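Local structure of clan CA, family C40, NlpC/P60 superfamily cysteine peptidase (Trichomonas vaginalis, 6BIO) at residues K169-L172 and D178-D181. The protein probably acts as a cysteine peptidase of the NlpC/P60 family, hydrolysing peptide bonds in bacterial peptidoglycan. Residues are numbered along the deposited sequence; the frame is centred on the assembly and turned at random.
Sequences KYIL and DTYD
Asp-178 and Lys-169 approach through their backbones, Asp-178 O lying 3.8 Å from Lys-169 N, at the start of a short parallel pairing of 169-170 with 179-180 that leads into helix 182-191 of the NlpC/P60 fold. That gap is too long for a direct bond, and a water fills it, accepting from Lys-169 N and donating to Asp-178 O at 2.6 Å; both side chains run outward, as suits charged residues at an exposed margin.

Thr-179 comes next and packs against Ile-171. The Ile-171 rotation that sets CG1 beside its own backbone N (chi1 -59°) places this methylene 3.7 Å from Thr-179 CB, and Thr-179 CG2 meets it too. Two beta-branched residues suit this partly exposed face, their branching close to the extended backbone.

Tyr-180 makes both direct backbone hydrogen bonds between the segments. Its N donates to Lys-169 O over 3.1 Å, and its O receives Ile-171 N at 3.0 Å, from well above the carbonyl plane. The CA of Tyr-170 adds a C-H contact to Tyr-180 O, 3.1 Å away, while the buried Tyr-180 ring packs edge-to-face with Trp-188.

Asp-181 closes the pairing as the N-cap of the helix, a place for a short acceptor side chain: OD1 takes the N-H of Gly-184 and a salt bridge from Arg-199. The Tyr-170 ring crosses Asp-181 obliquely, its plane 47° from the carboxylate, with Tyr-170 CE2 lying 3.8 Å from Asp-181 CA. Asp-181 OD2, hydrogen-bonded to Gly-173 N, is also 3.9 Å from the Leu-172 methyl CD1.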
ATOM      1  N   LYS A 169      -8.133  15.825  10.746  1.00 10.29           N
ATOM      2  CA  LYS A 169      -9.511  16.259  10.518  1.00 10.57           C
ATOM      3  C   LYS A 169     -10.230  15.422   9.466  1.00  9.75           C
ATOM      4  O   LYS A 169      -9.643  14.989   8.466  1.00 10.13           O
ATOM      5  CB  LYS A 169      -9.528  17.725  10.101  1.00 13.50           C
ATOM      6  CG  LYS A 169     -10.907  18.274  10.057  1.00 17.72           C
ATOM      7  CD  LYS A 169     -10.885  19.781   9.910  1.00 20.81           C
ATOM      8  CE  LYS A 169     -12.266  20.306   9.555  1.00 23.14           C
ATOM      9  NZ  LYS A 169     -12.274  21.775   9.259  1.00 24.70           N
ATOM     10  N   TYR A 170     -11.511  15.192   9.710  1.00  9.43           N
ATOM     11  CA  TYR A 170     -12.393  14.560   8.752  1.00  9.65           C
ATOM     12  C   TYR A 170     -12.756  15.544   7.652  1.00  9.86           C
ATOM     13  O   TYR A 170     -13.280  16.631   7.927  1.00 10.84           O
ATOM     14  CB  TYR A 170     -13.675  14.116   9.455  1.00  9.49           C
ATOM     15  CG  TYR A 170     -14.638  13.413   8.521  1.00 10.11           C
ATOM     16  CD1 TYR A 170     -15.467  14.123   7.650  1.00 12.06           C
ATOM     17  CD2 TYR A 170     -14.725  12.035   8.511  1.00 10.58           C
ATOM     18  CE1 TYR A 170     -16.319  13.475   6.798  1.00 13.40           C
ATOM     19  CE2 TYR A 170     -15.586  11.369   7.672  1.00 11.74           C
ATOM     20  CZ  TYR A 170     -16.378  12.092   6.799  1.00 13.03           C
ATOM     21  OH  TYR A 170     -17.240  11.408   5.941  1.00 14.56           O
ATOM     22  N   ILE A 171     -12.530  15.150   6.400  1.00 10.21           N
ATOM     23  CA  ILE A 171     -13.043  15.878   5.246  1.00 10.15           C
ATOM     24  C   ILE A 171     -13.511  14.832   4.236  1.00 10.01           C
ATOM     25  O   ILE A 171     -12.737  13.946   3.837  1.00  9.87           O
ATOM     26  CB  ILE A 171     -11.991  16.818   4.608  1.00 11.70           C
ATOM     27  CG1 ILE A 171     -11.486  17.859   5.619  1.00 12.41           C
ATOM     28  CG2 ILE A 171     -12.541  17.443   3.355  1.00 13.15           C
ATOM     29  CD1 ILE A 171     -12.371  19.010   5.889  1.00 14.51           C
ATOM     30  N   LEU A 172     -14.766  14.941   3.811  1.00 10.08           N
ATOM     31  CA  LEU A 172     -15.324  14.019   2.841  1.00 10.95           C
ATOM     32  C   LEU A 172     -14.472  14.022   1.574  1.00 10.87           C
ATOM     33  O   LEU A 172     -14.130  15.081   1.024  1.00 12.13           O
ATOM     34  CB  LEU A 172     -16.789  14.365   2.539  1.00 11.79           C
ATOM     35  CG  LEU A 172     -17.495  13.461   1.553  1.00 12.31           C
ATOM     36  CD1 LEU A 172     -17.617  12.124   2.111  1.00 12.15           C
ATOM     37  CD2 LEU A 172     -18.894  13.997   1.199  1.00 12.70           C
ATOM     38  N   ASP A 178      -3.146  15.004   5.341  1.00 10.08           N
ATOM     39  CA  ASP A 178      -3.592  15.720   6.526  1.00 10.66           C
ATOM     40  C   ASP A 178      -5.051  15.519   6.863  1.00 10.19           C
ATOM     41  O   ASP A 178      -5.414  15.682   8.033  1.00 10.95           O
ATOM     42  CB  ASP A 178      -3.420  17.218   6.365  1.00 13.09           C
ATOM     43  CG  ASP A 178      -1.986  17.592   6.354  1.00 16.39           C
ATOM     44  OD1 ASP A 178      -1.270  17.278   7.346  1.00 18.70           O
ATOM     45  OD2 ASP A 178      -1.584  18.168   5.361  1.00 18.88           O
ATOM     46  N   THR A 179      -5.901  15.197   5.884  1.00  9.44           N
ATOM     47  CA  THR A 179      -7.325  15.046   6.147  1.00  9.01           C
ATOM     48  C   THR A 179      -7.826  13.769   5.487  1.00  8.38           C
ATOM     49  O   THR A 179      -7.231  13.278   4.514  1.00  8.92           O
ATOM     50  CB  THR A 179      -8.135  16.255   5.658  1.00  9.88           C
ATOM     51  OG1 THR A 179      -8.055  16.364   4.227  1.00 10.89           O
ATOM     52  CG2 THR A 179      -7.680  17.545   6.333  1.00 10.25           C
ATOM     53  N   TYR A 180      -8.907  13.207   6.041  1.00  7.77           N
ATOM     54  CA  TYR A 180      -9.363  11.880   5.660  1.00  7.27           C
ATOM     55  C   TYR A 180     -10.862  11.778   5.821  1.00  7.45           C
ATOM     56  O   TYR A 180     -11.444  12.394   6.710  1.00  8.61           O
ATOM     57  CB  TYR A 180      -8.770  10.802   6.582  1.00  7.87           C
ATOM     58  CG  TYR A 180      -7.303  10.546   6.321  1.00  7.38           C
ATOM     59  CD1 TYR A 180      -6.917   9.668   5.352  1.00  7.30           C
ATOM     60  CD2 TYR A 180      -6.314  11.241   7.012  1.00  7.84           C
ATOM     61  CE1 TYR A 180      -5.602   9.443   5.080  1.00  8.17           C
ATOM     62  CE2 TYR A 180      -4.984  11.064   6.742  1.00  8.16           C
ATOM     63  CZ  TYR A 180      -4.628  10.154   5.763  1.00  8.24           C
ATOM     64  OH  TYR A 180      -3.299   9.965   5.444  1.00  9.06           O
ATOM     65  N   ASP A 181     -11.476  10.920   4.986  1.00  7.52           N
ATOM     66  CA  ASP A 181     -12.765  10.352   5.352  1.00  7.74           C
ATOM     67  C   ASP A 181     -12.553   8.900   5.756  1.00  6.97           C
ATOM     68  O   ASP A 181     -11.434   8.399   5.819  1.00  7.11           O
ATOM     69  CB  ASP A 181     -13.839  10.561   4.276  1.00  7.59           C
ATOM     70  CG  ASP A 181     -13.612   9.794   3.001  1.00  9.14           C
ATOM     71  OD1 ASP A 181     -12.833   8.847   2.988  1.00  8.23           O
ATOM     72  OD2 ASP A 181     -14.248  10.187   1.991  1.00 11.93           O
TER
HETATM   73  O   HOH W   1      -5.873  17.478   9.908  1.00 13.39           O